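Local coordinates for protein ORF10 (Moritella marina, PDB 6RIW) that contains the ketosynthase-chain length factor didomain of a polyunsaturated fatty acid synthase and probably has 3-oxoacyl-[acyl-carrier-protein] synthase activity, at residues Met266-Gln271 / Ala283-Gly288; Glu2-Val7 / Asp208-Gly213; Tyr201-Ala206 / Ala445-Gln450; Ser272-Val275 / His280-Ala283; Val7-Leu12 / Gly377-Met382. All coordinates share one frame; numbering follows the deposited sequence.

Contact 1: Met266-Gln271 / Ala283-Gly288; sequences MVLKRQ and AIIKGG. With MG (magnesium ion), chain B.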
# COMPACT_ATOMS: atom_id res chain seq x y z
N MET A 266 -4.08 -4.55 -17.23
CA MET A 266 -3.59 -4.61 -18.60
C MET A 266 -2.47 -5.64 -18.71
O MET A 266 -1.72 -5.87 -17.76
CB MET A 266 -3.06 -3.26 -19.04
CG MET A 266 -4.12 -2.27 -19.47
SD MET A 266 -3.45 -0.60 -19.24
CE MET A 266 -1.73 -0.95 -19.55
N VAL A 267 -2.34 -6.24 -19.90
CA VAL A 267 -1.28 -7.20 -20.21
C VAL A 267 -0.30 -6.53 -21.16
O VAL A 267 -0.71 -6.02 -22.21
CB VAL A 267 -1.83 -8.49 -20.84
CG1 VAL A 267 -0.69 -9.49 -21.02
CG2 VAL A 267 -2.95 -9.07 -20.02
N LEU A 268 0.99 -6.51 -20.79
CA LEU A 268 2.04 -5.80 -21.51
C LEU A 268 3.11 -6.74 -22.03
O LEU A 268 3.56 -7.65 -21.32
CB LEU A 268 2.71 -4.75 -20.62
CG LEU A 268 1.81 -3.77 -19.88
CD1 LEU A 268 2.64 -2.79 -19.06
CD2 LEU A 268 0.94 -3.01 -20.88
N LYS A 269 3.58 -6.49 -23.26
CA LYS A 269 4.73 -7.20 -23.81
C LYS A 269 5.58 -6.21 -24.60
O LYS A 269 5.09 -5.18 -25.06
CB LYS A 269 4.30 -8.37 -24.73
CG LYS A 269 3.70 -9.57 -23.99
CD LYS A 269 3.03 -10.55 -24.97
CE LYS A 269 4.05 -11.26 -25.87
NZ LYS A 269 3.48 -12.51 -26.49
N ARG A 270 6.87 -6.52 -24.73
CA ARG A 270 7.70 -5.76 -25.67
C ARG A 270 7.09 -5.91 -27.07
O ARG A 270 6.61 -6.98 -27.44
CB ARG A 270 9.15 -6.27 -25.63
CG ARG A 270 9.86 -6.00 -24.28
CD ARG A 270 11.27 -6.59 -24.20
NE ARG A 270 11.24 -8.04 -24.33
CZ ARG A 270 11.22 -8.89 -23.31
NH1 ARG A 270 11.15 -10.20 -23.53
NH2 ARG A 270 11.27 -8.44 -22.06
N GLN A 271 7.07 -4.81 -27.83
CA GLN A 271 6.39 -4.84 -29.12
C GLN A 271 6.97 -5.91 -30.04
O GLN A 271 6.22 -6.58 -30.77
CB GLN A 271 6.47 -3.48 -29.80
CG GLN A 271 5.55 -3.37 -31.04
CD GLN A 271 5.98 -2.26 -31.97
OE1 GLN A 271 7.06 -1.70 -31.80
NE2 GLN A 271 5.14 -1.94 -32.95
N ALA A 283 -2.68 -0.67 -28.20
CA ALA A 283 -2.00 0.62 -28.25
C ALA A 283 -0.54 0.36 -27.94
O ALA A 283 -0.18 -0.72 -27.45
CB ALA A 283 -2.60 1.63 -27.27
N ILE A 284 0.28 1.36 -28.22
CA ILE A 284 1.71 1.33 -27.94
C ILE A 284 1.97 2.32 -26.81
O ILE A 284 1.52 3.47 -26.86
CB ILE A 284 2.54 1.69 -29.18
CG1 ILE A 284 2.31 0.68 -30.33
CG2 ILE A 284 4.02 1.87 -28.80
CD1 ILE A 284 3.05 -0.64 -30.20
N ILE A 285 2.68 1.86 -25.77
CA ILE A 285 3.20 2.76 -24.76
C ILE A 285 4.57 3.21 -25.27
O ILE A 285 5.51 2.42 -25.35
CB ILE A 285 3.30 2.10 -23.38
CG1 ILE A 285 1.90 1.63 -22.92
CG2 ILE A 285 3.88 3.08 -22.37
CD1 ILE A 285 1.92 0.75 -21.69
N LYS A 286 4.65 4.49 -25.67
CA LYS A 286 5.85 5.02 -26.30
C LYS A 286 6.88 5.42 -25.26
O LYS A 286 8.09 5.35 -25.52
CB LYS A 286 5.49 6.22 -27.17
CG LYS A 286 6.56 6.62 -28.19
CD LYS A 286 6.69 5.59 -29.33
CE LYS A 286 7.90 5.91 -30.21
NZ LYS A 286 9.13 6.20 -29.39
N GLY A 287 6.42 5.83 -24.09
CA GLY A 287 7.32 6.22 -23.02
C GLY A 287 6.52 6.80 -21.88
O GLY A 287 5.29 6.81 -21.89
N GLY A 288 7.25 7.29 -20.89
CA GLY A 288 6.60 7.95 -19.78
C GLY A 288 7.60 8.16 -18.67
O GLY A 288 8.77 7.80 -18.78
MG MG B . 9.78 3.94 -25.79
O HOH W 1 8.36 2.35 -24.68
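Leu268 and Ile285 meet near a magnesium site in the ketosynthase part of the chain, on two strands of the thiolase fold that are not direct neighbours: strand 4-12 runs between them. The CA atoms of Leu268 and Ile285 are accordingly 9.2 Å apart, and only branch ends bridge the gap. Leu268 CD2 reaches Ile285 CD1 at 4.0 Å, the two side chains crossing at about a right angle. A second packing contact lies where strand 266-270 passes into a helix. Gln271 has CG anti to its own N (chi1 -169°) and an extended chain beyond, which lays the flank of CG and the amide against the tip of Ile284. There NE2 is 3.7 Å from Ile284 CD1, and CG is 3.8 Å from the same methyl. NE2 is hydrogen-bonded to Thr453 O and Thr455 O, and OE1 to Asn3 ND2, which probably fixes the amide's rotation, and Ile284 merely packs against it. On the other strand Lys286 and Gly287 form a classic beta bulge opposite Val448. Lys286 O binds the magnesium ion at 2.2 Å, Met1 O is a further protein ligand, and a water binds the metal at 2.4 Å. The same water lies 2.9 Å from Ile285 O and can donate to it, so that this carbonyl probably serves the site through water, next to the one that binds directly. Around this pair, strand 4-12 bonds to both strands, Val203 and Cys207 of helix 198-211 pack on Ile285, Leu210 of that helix packs on Leu268, and strand 217-224 flanks Val267.

Contact 2: Glu2-Val7 / Asp208-Gly213; sequences ENIAVV and DYLHTG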
# COMPACT_ATOMS: atom_id res chain seq x y z
N GLU A 2 12.41 0.34 -25.77
CA GLU A 2 11.56 -0.29 -26.77
C GLU A 2 10.07 -0.03 -26.53
O GLU A 2 9.60 -0.03 -25.39
CB GLU A 2 11.82 -1.80 -26.79
CG GLU A 2 11.04 -2.52 -27.86
CD GLU A 2 11.27 -4.00 -27.83
OE1 GLU A 2 12.05 -4.46 -26.96
OE2 GLU A 2 10.67 -4.70 -28.68
N ASN A 3 9.33 0.18 -27.62
CA ASN A 3 7.87 0.17 -27.60
C ASN A 3 7.32 -0.99 -26.79
O ASN A 3 7.72 -2.14 -26.99
CB ASN A 3 7.33 0.06 -29.03
CG ASN A 3 7.43 1.36 -29.80
OD1 ASN A 3 7.65 2.44 -29.23
ND2 ASN A 3 7.23 1.27 -31.12
N ILE A 4 6.36 -0.70 -25.91
CA ILE A 4 5.61 -1.71 -25.18
C ILE A 4 4.21 -1.79 -25.78
O ILE A 4 3.56 -0.76 -25.97
CB ILE A 4 5.55 -1.39 -23.67
CG1 ILE A 4 6.97 -1.33 -23.10
CG2 ILE A 4 4.69 -2.43 -22.95
CD1 ILE A 4 7.76 -2.65 -23.24
N ALA A 5 3.76 -3.00 -26.09
CA ALA A 5 2.43 -3.24 -26.62
C ALA A 5 1.49 -3.63 -25.49
O ALA A 5 1.84 -4.47 -24.65
CB ALA A 5 2.44 -4.34 -27.67
N VAL A 6 0.32 -3.00 -25.45
CA VAL A 6 -0.80 -3.45 -24.62
C VAL A 6 -1.57 -4.51 -25.40
O VAL A 6 -2.16 -4.21 -26.45
CB VAL A 6 -1.71 -2.27 -24.24
CG1 VAL A 6 -2.80 -2.75 -23.26
CG2 VAL A 6 -0.89 -1.13 -23.68
N VAL A 7 -1.58 -5.74 -24.89
CA VAL A 7 -2.17 -6.85 -25.62
C VAL A 7 -3.40 -7.43 -24.94
O VAL A 7 -4.00 -8.38 -25.47
CB VAL A 7 -1.13 -7.95 -25.90
CG1 VAL A 7 0.06 -7.36 -26.65
CG2 VAL A 7 -0.65 -8.62 -24.58
N ASP A 208 9.24 -1.03 -17.21
CA ASP A 208 10.65 -1.12 -16.80
C ASP A 208 11.10 -2.57 -16.64
O ASP A 208 12.22 -2.92 -17.01
CB ASP A 208 10.88 -0.40 -15.47
CG ASP A 208 10.75 1.10 -15.56
OD1 ASP A 208 10.71 1.66 -16.68
OD2 ASP A 208 10.69 1.74 -14.47
N TYR A 209 10.25 -3.41 -16.03
CA TYR A 209 10.65 -4.80 -15.85
C TYR A 209 10.75 -5.52 -17.19
O TYR A 209 11.59 -6.42 -17.35
CB TYR A 209 9.67 -5.53 -14.90
CG TYR A 209 9.99 -5.27 -13.42
CD1 TYR A 209 10.31 -4.00 -12.98
CD2 TYR A 209 10.01 -6.32 -12.48
CE1 TYR A 209 10.63 -3.73 -11.63
CE2 TYR A 209 10.33 -6.07 -11.12
CZ TYR A 209 10.62 -4.76 -10.71
OH TYR A 209 10.94 -4.45 -9.40
N LEU A 210 9.91 -5.14 -18.16
CA LEU A 210 10.06 -5.67 -19.52
C LEU A 210 11.37 -5.19 -20.15
O LEU A 210 12.04 -5.96 -20.84
CB LEU A 210 8.85 -5.30 -20.39
CG LEU A 210 7.52 -5.97 -20.03
CD1 LEU A 210 6.32 -5.41 -20.78
CD2 LEU A 210 7.56 -7.53 -20.19
N HIS A 211 11.76 -3.93 -19.91
CA HIS A 211 12.96 -3.40 -20.56
C HIS A 211 14.24 -4.02 -20.01
O HIS A 211 15.23 -4.12 -20.74
CB HIS A 211 13.00 -1.89 -20.41
CG HIS A 211 12.00 -1.18 -21.26
ND1 HIS A 211 11.35 -0.04 -20.85
CD2 HIS A 211 11.53 -1.46 -22.50
CE1 HIS A 211 10.53 0.36 -21.81
NE2 HIS A 211 10.61 -0.49 -22.82
N THR A 212 14.25 -4.43 -18.74
CA THR A 212 15.45 -5.07 -18.22
C THR A 212 15.43 -6.57 -18.42
O THR A 212 16.39 -7.25 -18.02
CB THR A 212 15.64 -4.74 -16.73
OG1 THR A 212 14.52 -5.23 -15.98
CG2 THR A 212 15.77 -3.22 -16.51
N GLY A 213 14.37 -7.11 -19.00
CA GLY A 213 14.31 -8.55 -19.15
C GLY A 213 14.02 -9.31 -17.88
O GLY A 213 14.20 -10.54 -17.85
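The imidazole of His211 is turned edge-on to the backbone of Glu2, while the side chain of Ile4 lies obliquely to the same ring. His211 NE2 donates to Glu2 O over 2.8 Å with an N-H...O angle of 162°, and Glu2 O sits near the ring plane. At the carbonyl the C=O...N angle is 135°, with the donor in the carbonyl plane, on a lone pair; both partners are thus well aligned. The first torsion of His211 sets CG anti to its carbonyl carbon (chi1 -72°), which swings the ring from the last helical turn to the loop just before strand 4-12. Ile4 fills the angle between ring and helix. Its CD1 is 3.6 Å from His211 NE2 and its CG1 3.7 Å from the same atom; CD1 also touches Leu210 CD1 at 4.0 Å, as does CG2. The bond therefore runs beside an apolar wedge. With an alanine at His211, Glu2 O would probably lose this donor and a gap would open beside Ile4. Glu2 turns its carboxylate elsewhere, to Ser272 OG. His211 also touches Met1, whose carbonyl binds the magnesium ion. A central-layer helix fastened at its C-terminal turn to the chain's first strand, by Ile4, and to Glu2 just ahead of it fits the layered thiolase fold.

Contact 3: Tyr201-Ala206 / Ala445-Gln450; sequences YSVKLA and AHLVLQ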
# COMPACT_ATOMS: atom_id res chain seq x y z
N TYR A 201 1.84 4.45 -12.13
CA TYR A 201 3.08 3.92 -11.56
C TYR A 201 3.24 2.44 -11.86
O TYR A 201 4.32 1.98 -12.23
CB TYR A 201 3.12 4.17 -10.05
CG TYR A 201 3.72 5.53 -9.71
CD1 TYR A 201 3.08 6.70 -10.09
CD2 TYR A 201 4.93 5.63 -9.03
CE1 TYR A 201 3.62 7.95 -9.79
CE2 TYR A 201 5.49 6.86 -8.74
CZ TYR A 201 4.83 8.02 -9.12
OH TYR A 201 5.35 9.26 -8.84
N SER A 202 2.17 1.66 -11.67
CA SER A 202 2.25 0.22 -11.93
C SER A 202 2.56 -0.07 -13.39
O SER A 202 3.38 -0.95 -13.70
CB SER A 202 0.93 -0.46 -11.53
OG SER A 202 0.71 -0.27 -10.14
N VAL A 203 1.91 0.64 -14.31
CA VAL A 203 2.15 0.40 -15.73
C VAL A 203 3.59 0.77 -16.10
O VAL A 203 4.30 -0.01 -16.76
CB VAL A 203 1.12 1.16 -16.59
CG1 VAL A 203 1.54 1.18 -18.07
CG2 VAL A 203 -0.26 0.50 -16.40
N LYS A 204 4.05 1.94 -15.65
CA LYS A 204 5.40 2.39 -15.97
C LYS A 204 6.44 1.43 -15.40
O LYS A 204 7.38 1.04 -16.09
CB LYS A 204 5.61 3.81 -15.45
CG LYS A 204 7.02 4.36 -15.66
CD LYS A 204 7.38 4.37 -17.14
CE LYS A 204 8.84 4.81 -17.39
NZ LYS A 204 9.77 4.43 -16.28
N LEU A 205 6.29 1.01 -14.14
CA LEU A 205 7.28 0.09 -13.58
C LEU A 205 7.19 -1.29 -14.23
O LEU A 205 8.21 -1.99 -14.34
CB LEU A 205 7.09 -0.03 -12.06
CG LEU A 205 7.37 1.25 -11.29
CD1 LEU A 205 7.17 0.98 -9.79
CD2 LEU A 205 8.79 1.77 -11.53
N ALA A 206 6.01 -1.69 -14.69
CA ALA A 206 5.92 -2.97 -15.38
C ALA A 206 6.63 -2.91 -16.73
O ALA A 206 7.31 -3.87 -17.13
CB ALA A 206 4.45 -3.40 -15.55
N ALA A 445 2.70 10.99 -12.54
CA ALA A 445 3.08 10.14 -13.66
C ALA A 445 2.42 10.68 -14.93
O ALA A 445 1.31 11.20 -14.90
CB ALA A 445 2.67 8.67 -13.47
N HIS A 446 3.12 10.52 -16.05
CA HIS A 446 2.58 10.83 -17.36
C HIS A 446 3.03 9.74 -18.33
O HIS A 446 4.22 9.39 -18.34
CB HIS A 446 3.06 12.21 -17.82
CG HIS A 446 2.41 12.68 -19.10
ND1 HIS A 446 1.14 13.21 -19.14
CD2 HIS A 446 2.88 12.72 -20.37
CE1 HIS A 446 0.85 13.56 -20.39
NE2 HIS A 446 1.89 13.27 -21.15
N LEU A 447 2.10 9.18 -19.08
CA LEU A 447 2.41 8.15 -20.06
C LEU A 447 2.09 8.68 -21.45
O LEU A 447 1.08 9.38 -21.63
CB LEU A 447 1.63 6.87 -19.80
CG LEU A 447 1.95 6.15 -18.49
CD1 LEU A 447 1.02 4.95 -18.32
CD2 LEU A 447 3.43 5.73 -18.46
N VAL A 448 2.95 8.37 -22.41
CA VAL A 448 2.76 8.76 -23.81
C VAL A 448 2.36 7.52 -24.59
O VAL A 448 3.10 6.53 -24.62
CB VAL A 448 4.04 9.40 -24.38
CG1 VAL A 448 3.76 9.93 -25.80
CG2 VAL A 448 4.50 10.51 -23.47
N LEU A 449 1.16 7.57 -25.19
CA LEU A 449 0.59 6.43 -25.89
C LEU A 449 0.39 6.77 -27.37
O LEU A 449 0.09 7.91 -27.72
CB LEU A 449 -0.76 6.03 -25.29
CG LEU A 449 -0.86 6.03 -23.77
CD1 LEU A 449 -2.31 5.73 -23.38
CD2 LEU A 449 0.09 4.96 -23.25
N GLN A 450 0.51 5.75 -28.21
CA GLN A 450 0.28 5.92 -29.64
C GLN A 450 -0.60 4.80 -30.16
O GLN A 450 -0.71 3.73 -29.56
CB GLN A 450 1.61 5.96 -30.41
CG GLN A 450 2.39 7.24 -30.16
CD GLN A 450 3.67 7.33 -30.99
OE1 GLN A 450 4.22 6.31 -31.43
NE2 GLN A 450 4.16 8.54 -31.19
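Leu447 reaches from strand 445-450 to Val203 and Lys204 on helix 201-206, a helix-on-sheet packing inside the layered thiolase fold of the ketosynthase. The two axes approach to 9.1 Å with an angle of 58° between their directions, so the helix passes over the strand and meets it at a few positions. From Leu447 CA the bond to CB points toward the helix. CG then stands anti to the carbonyl carbon (chi1 -64°), and the fork divides its two methyls between consecutive helix residues. CD1 takes the Val203 side: Val203 CG1 is 3.8 Å away and Val203 CB 4.2 Å, the two side chains meeting obliquely. CD2 takes the other side, 4.2 Å from Lys204 CB. Lys204 lends only this root of its chain. Beyond it the side chain bends and leads off, and its NZ forms a salt bridge with Asp208 one turn on. Met378 of helix 374-387 packs against both Val203 and Leu447, so the leucine tip is shared by two helices. His446 and Val448, whose side chains face helix 304-318 instead, show that the strand has helices on both its faces. One turn before Lys204 a separate contact completes the patch. Ala445 CB approaches the Tyr201 ring obliquely and lies evenly between two ring atoms, 3.9 Å from Tyr201 CE1 and 3.9 Å from Tyr201 CD1.

Contact 4: Ser272-Val275 / His280-Ala283; sequences SDAV and HIYA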
# COMPACT_ATOMS: atom_id res chain seq x y z
N SER A 272 8.29 -6.10 -30.01
CA SER A 272 8.92 -7.16 -30.82
C SER A 272 8.28 -8.52 -30.55
O SER A 272 8.00 -9.28 -31.49
CB SER A 272 10.42 -7.21 -30.54
OG SER A 272 10.66 -7.40 -29.16
N ASP A 273 8.06 -8.85 -29.27
CA ASP A 273 7.46 -10.14 -28.95
C ASP A 273 5.99 -10.18 -29.33
O ASP A 273 5.48 -11.22 -29.76
CB ASP A 273 7.63 -10.45 -27.45
CG ASP A 273 9.10 -10.57 -27.03
OD1 ASP A 273 9.98 -10.70 -27.91
OD2 ASP A 273 9.38 -10.53 -25.80
N ALA A 274 5.28 -9.06 -29.16
CA ALA A 274 3.86 -9.04 -29.49
C ALA A 274 3.63 -9.23 -30.98
O ALA A 274 2.70 -9.92 -31.40
CB ALA A 274 3.22 -7.73 -29.02
N VAL A 275 4.48 -8.61 -31.81
CA VAL A 275 4.34 -8.78 -33.26
C VAL A 275 4.73 -10.19 -33.66
O VAL A 275 4.04 -10.83 -34.47
CB VAL A 275 5.17 -7.72 -34.00
CG1 VAL A 275 5.24 -8.04 -35.49
CG2 VAL A 275 4.57 -6.34 -33.78
N HIS A 280 -3.07 -9.35 -30.42
CA HIS A 280 -3.83 -8.14 -30.71
C HIS A 280 -3.23 -6.99 -29.91
O HIS A 280 -3.11 -7.08 -28.68
CB HIS A 280 -5.30 -8.33 -30.35
CG HIS A 280 -6.12 -7.10 -30.55
ND1 HIS A 280 -6.44 -6.24 -29.52
CD2 HIS A 280 -6.65 -6.56 -31.67
CE1 HIS A 280 -7.14 -5.23 -30.00
NE2 HIS A 280 -7.29 -5.40 -31.30
N ILE A 281 -2.84 -5.92 -30.60
CA ILE A 281 -2.25 -4.75 -29.95
C ILE A 281 -3.31 -3.66 -29.84
O ILE A 281 -3.83 -3.19 -30.86
CB ILE A 281 -1.01 -4.26 -30.72
CG1 ILE A 281 0.06 -5.36 -30.74
CG2 ILE A 281 -0.46 -3.00 -30.11
CD1 ILE A 281 1.28 -5.02 -31.58
N TYR A 282 -3.63 -3.25 -28.61
CA TYR A 282 -4.58 -2.16 -28.40
C TYR A 282 -3.93 -0.81 -28.60
O TYR A 282 -4.59 0.14 -29.07
CB TYR A 282 -5.15 -2.21 -26.98
CG TYR A 282 -6.19 -3.27 -26.73
CD1 TYR A 282 -5.83 -4.54 -26.33
CD2 TYR A 282 -7.54 -2.98 -26.89
CE1 TYR A 282 -6.77 -5.50 -26.08
CE2 TYR A 282 -8.50 -3.94 -26.64
CZ TYR A 282 -8.11 -5.20 -26.24
OH TYR A 282 -9.05 -6.17 -25.99
N ALA A 283 -2.68 -0.67 -28.20
CA ALA A 283 -2.00 0.62 -28.25
C ALA A 283 -0.54 0.36 -27.94
O ALA A 283 -0.18 -0.72 -27.45
CB ALA A 283 -2.60 1.63 -27.27
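Ile281 gives about 45 Å² to this contact, more than Ala274 with 24 Å² and Val275 with 16 Å² together. It stands in the connection that returns the chain from helix 271-277 to strand 283-292, and its CA is 7.5 Å from that of Ala274. The side chain is stretched out, with CG1 anti to the carbonyl carbon (chi1 -61°) and CD1 continuing in line (chi2 175°). That straight reach sets one methyl against two helix residues: Ile281 CD1 is 4.2 Å from Ala274 CB and 4.2 Å from Val275 CG2. The bond to CB in Ala274 points toward the connection. Val275, partly exposed, meets the same methyl from an oblique direction. Ala5 of strand 4-12 touches both Ala274 and Ile281, and Pro452 and Gln454 also lie on Ile281, so the isoleucine side chain packs among several neighbours. Next to it Tyr282 turns elsewhere, its OH hydrogen-bonded to Asp103 and one ring face under His280 CE1, which is 3.6 Å above the plane. Methyl-to-methyl contact of this kind has no preferred direction, which suggests that close fit and burial of apolar surface, and not directional bonds, account for this contact.

Contact 5: Val7-Leu12 / Gly377-Met382; sequences VGIANL and GMTKAM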
# COMPACT_ATOMS: atom_id res chain seq x y z
N VAL A 7 -1.58 -5.74 -24.89
CA VAL A 7 -2.17 -6.85 -25.62
C VAL A 7 -3.40 -7.43 -24.94
O VAL A 7 -4.00 -8.38 -25.47
CB VAL A 7 -1.13 -7.95 -25.90
CG1 VAL A 7 0.06 -7.36 -26.65
CG2 VAL A 7 -0.65 -8.62 -24.58
N GLY A 8 -3.81 -6.88 -23.80
CA GLY A 8 -5.01 -7.35 -23.14
C GLY A 8 -5.46 -6.31 -22.14
O GLY A 8 -4.61 -5.64 -21.54
N ILE A 9 -6.77 -6.13 -21.97
CA ILE A 9 -7.32 -5.11 -21.07
C ILE A 9 -8.54 -5.67 -20.38
O ILE A 9 -9.32 -6.42 -20.99
CB ILE A 9 -7.71 -3.81 -21.82
CG1 ILE A 9 -6.56 -3.28 -22.67
CG2 ILE A 9 -8.19 -2.74 -20.84
CD1 ILE A 9 -6.82 -1.91 -23.27
N ALA A 10 -8.73 -5.30 -19.11
CA ALA A 10 -9.96 -5.65 -18.42
C ALA A 10 -10.30 -4.56 -17.41
O ALA A 10 -9.42 -3.84 -16.92
CB ALA A 10 -9.86 -7.01 -17.74
N ASN A 11 -11.58 -4.46 -17.08
CA ASN A 11 -12.01 -3.45 -16.13
C ASN A 11 -13.19 -3.95 -15.30
O ASN A 11 -14.03 -4.72 -15.77
CB ASN A 11 -12.43 -2.16 -16.82
CG ASN A 11 -13.61 -2.38 -17.76
OD1 ASN A 11 -13.47 -3.08 -18.76
ND2 ASN A 11 -14.77 -1.81 -17.43
N LEU A 12 -13.24 -3.45 -14.06
CA LEU A 12 -14.45 -3.53 -13.24
C LEU A 12 -14.60 -2.12 -12.69
O LEU A 12 -13.96 -1.75 -11.71
CB LEU A 12 -14.35 -4.58 -12.13
CG LEU A 12 -15.58 -4.76 -11.25
CD1 LEU A 12 -16.78 -5.17 -12.11
CD2 LEU A 12 -15.27 -5.82 -10.20
N GLY A 377 -8.84 5.98 -17.11
CA GLY A 377 -8.20 6.98 -17.96
C GLY A 377 -7.37 6.35 -19.06
O GLY A 377 -7.53 6.68 -20.24
N MET A 378 -6.49 5.41 -18.69
CA MET A 378 -5.67 4.74 -19.70
C MET A 378 -6.53 3.91 -20.64
O MET A 378 -6.24 3.83 -21.84
CB MET A 378 -4.60 3.86 -19.04
CG MET A 378 -3.52 4.63 -18.30
SD MET A 378 -2.21 3.55 -17.67
CE MET A 378 -3.04 2.83 -16.24
N THR A 379 -7.57 3.26 -20.12
CA THR A 379 -8.42 2.45 -20.98
C THR A 379 -9.14 3.33 -22.00
O THR A 379 -9.17 3.01 -23.20
CB THR A 379 -9.42 1.65 -20.13
OG1 THR A 379 -8.68 0.81 -19.20
CG2 THR A 379 -10.30 0.75 -21.01
N LYS A 380 -9.69 4.46 -21.55
CA LYS A 380 -10.33 5.42 -22.45
C LYS A 380 -9.37 5.88 -23.54
O LYS A 380 -9.72 5.92 -24.73
CB LYS A 380 -10.84 6.62 -21.65
CG LYS A 380 -11.46 7.75 -22.47
CD LYS A 380 -12.06 8.82 -21.56
CE LYS A 380 -12.28 10.14 -22.30
NZ LYS A 380 -12.46 11.27 -21.33
N ALA A 381 -8.14 6.24 -23.16
CA ALA A 381 -7.19 6.76 -24.14
C ALA A 381 -6.77 5.68 -25.13
O ALA A 381 -6.69 5.94 -26.35
CB ALA A 381 -5.97 7.36 -23.44
N MET A 382 -6.49 4.46 -24.65
CA MET A 382 -6.09 3.40 -25.57
C MET A 382 -7.22 3.00 -26.51
O MET A 382 -6.97 2.70 -27.69
CB MET A 382 -5.60 2.17 -24.80
CG MET A 382 -4.34 2.42 -24.03
SD MET A 382 -3.94 1.03 -22.96
CE MET A 382 -2.73 1.84 -21.88
O HOH W 2 -8.50 -1.20 -17.10
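Strand 7-12 passes helix 377-382 with Ile9 and Thr379 nearest each other, their CA atoms 7.6 Å apart and both CB bonds aimed across the gap. The pairing belongs to the thiolase fold, in which helix 374-387 lies in the central layer and packs on the sheet that contains strand 4-12. Just before Ile9 the strand is irregular: Val7 and Gly8 both face Val267 in a classic beta bulge. Ile9 contributes most of the strand's buried surface and splits its branches between two successive turns of the helix. With CG1 anti to the carbonyl carbon (chi1 -53°), CG2 is placed anti to the backbone N and goes to Thr379, being 3.9 Å from Thr379 OG1 and 4.1 Å from Thr379 CG2. These two side chains slide past each other in opposite directions, and the meeting with OG1 is packing only. The other branch extends to the next turn, where Ile9 CD1 touches Met382 SD at 4.1 Å. Met382 arrives there as an extended chain, crossing the isoleucine at a slant. On the flanks Phe22 of helix 19-27 touches Thr379, and Tyr282 packs on Ile9, while Ile9 N is hydrogen-bonded to Asp103. The hydroxyl of Thr379 is hydrogen-bonded to Met375 O one turn back in its helix and also accepts a bond from a water. That water joins strand and helix, donating to Ala10 O over 2.8 Å and to Thr379 OG1 over 2.9 Å.

How the contacts relate
From the N terminus, strand 4-12 opens contact 2 and then contact 5, the two sharing Val7. Contact 3 starts on helix 198-211, and the end of that helix closes contact 2 about 200 residues after it began. Contact 1 opens next on strand 259-270. Within it contact 4 joins helix 271-277 to its return, and both finish on Ala283 or the strand beyond. Helix 374-387 then closes contact 5, and strand 443-450 closes contact 3. Contacts 2, 3 and 5 cross one another, whereas contacts 1 and 4 nest inside both 3 and 5. Together they tie helices 198-211 and 374-387 to neighbouring strands, Met378 linking contacts 3 and 5.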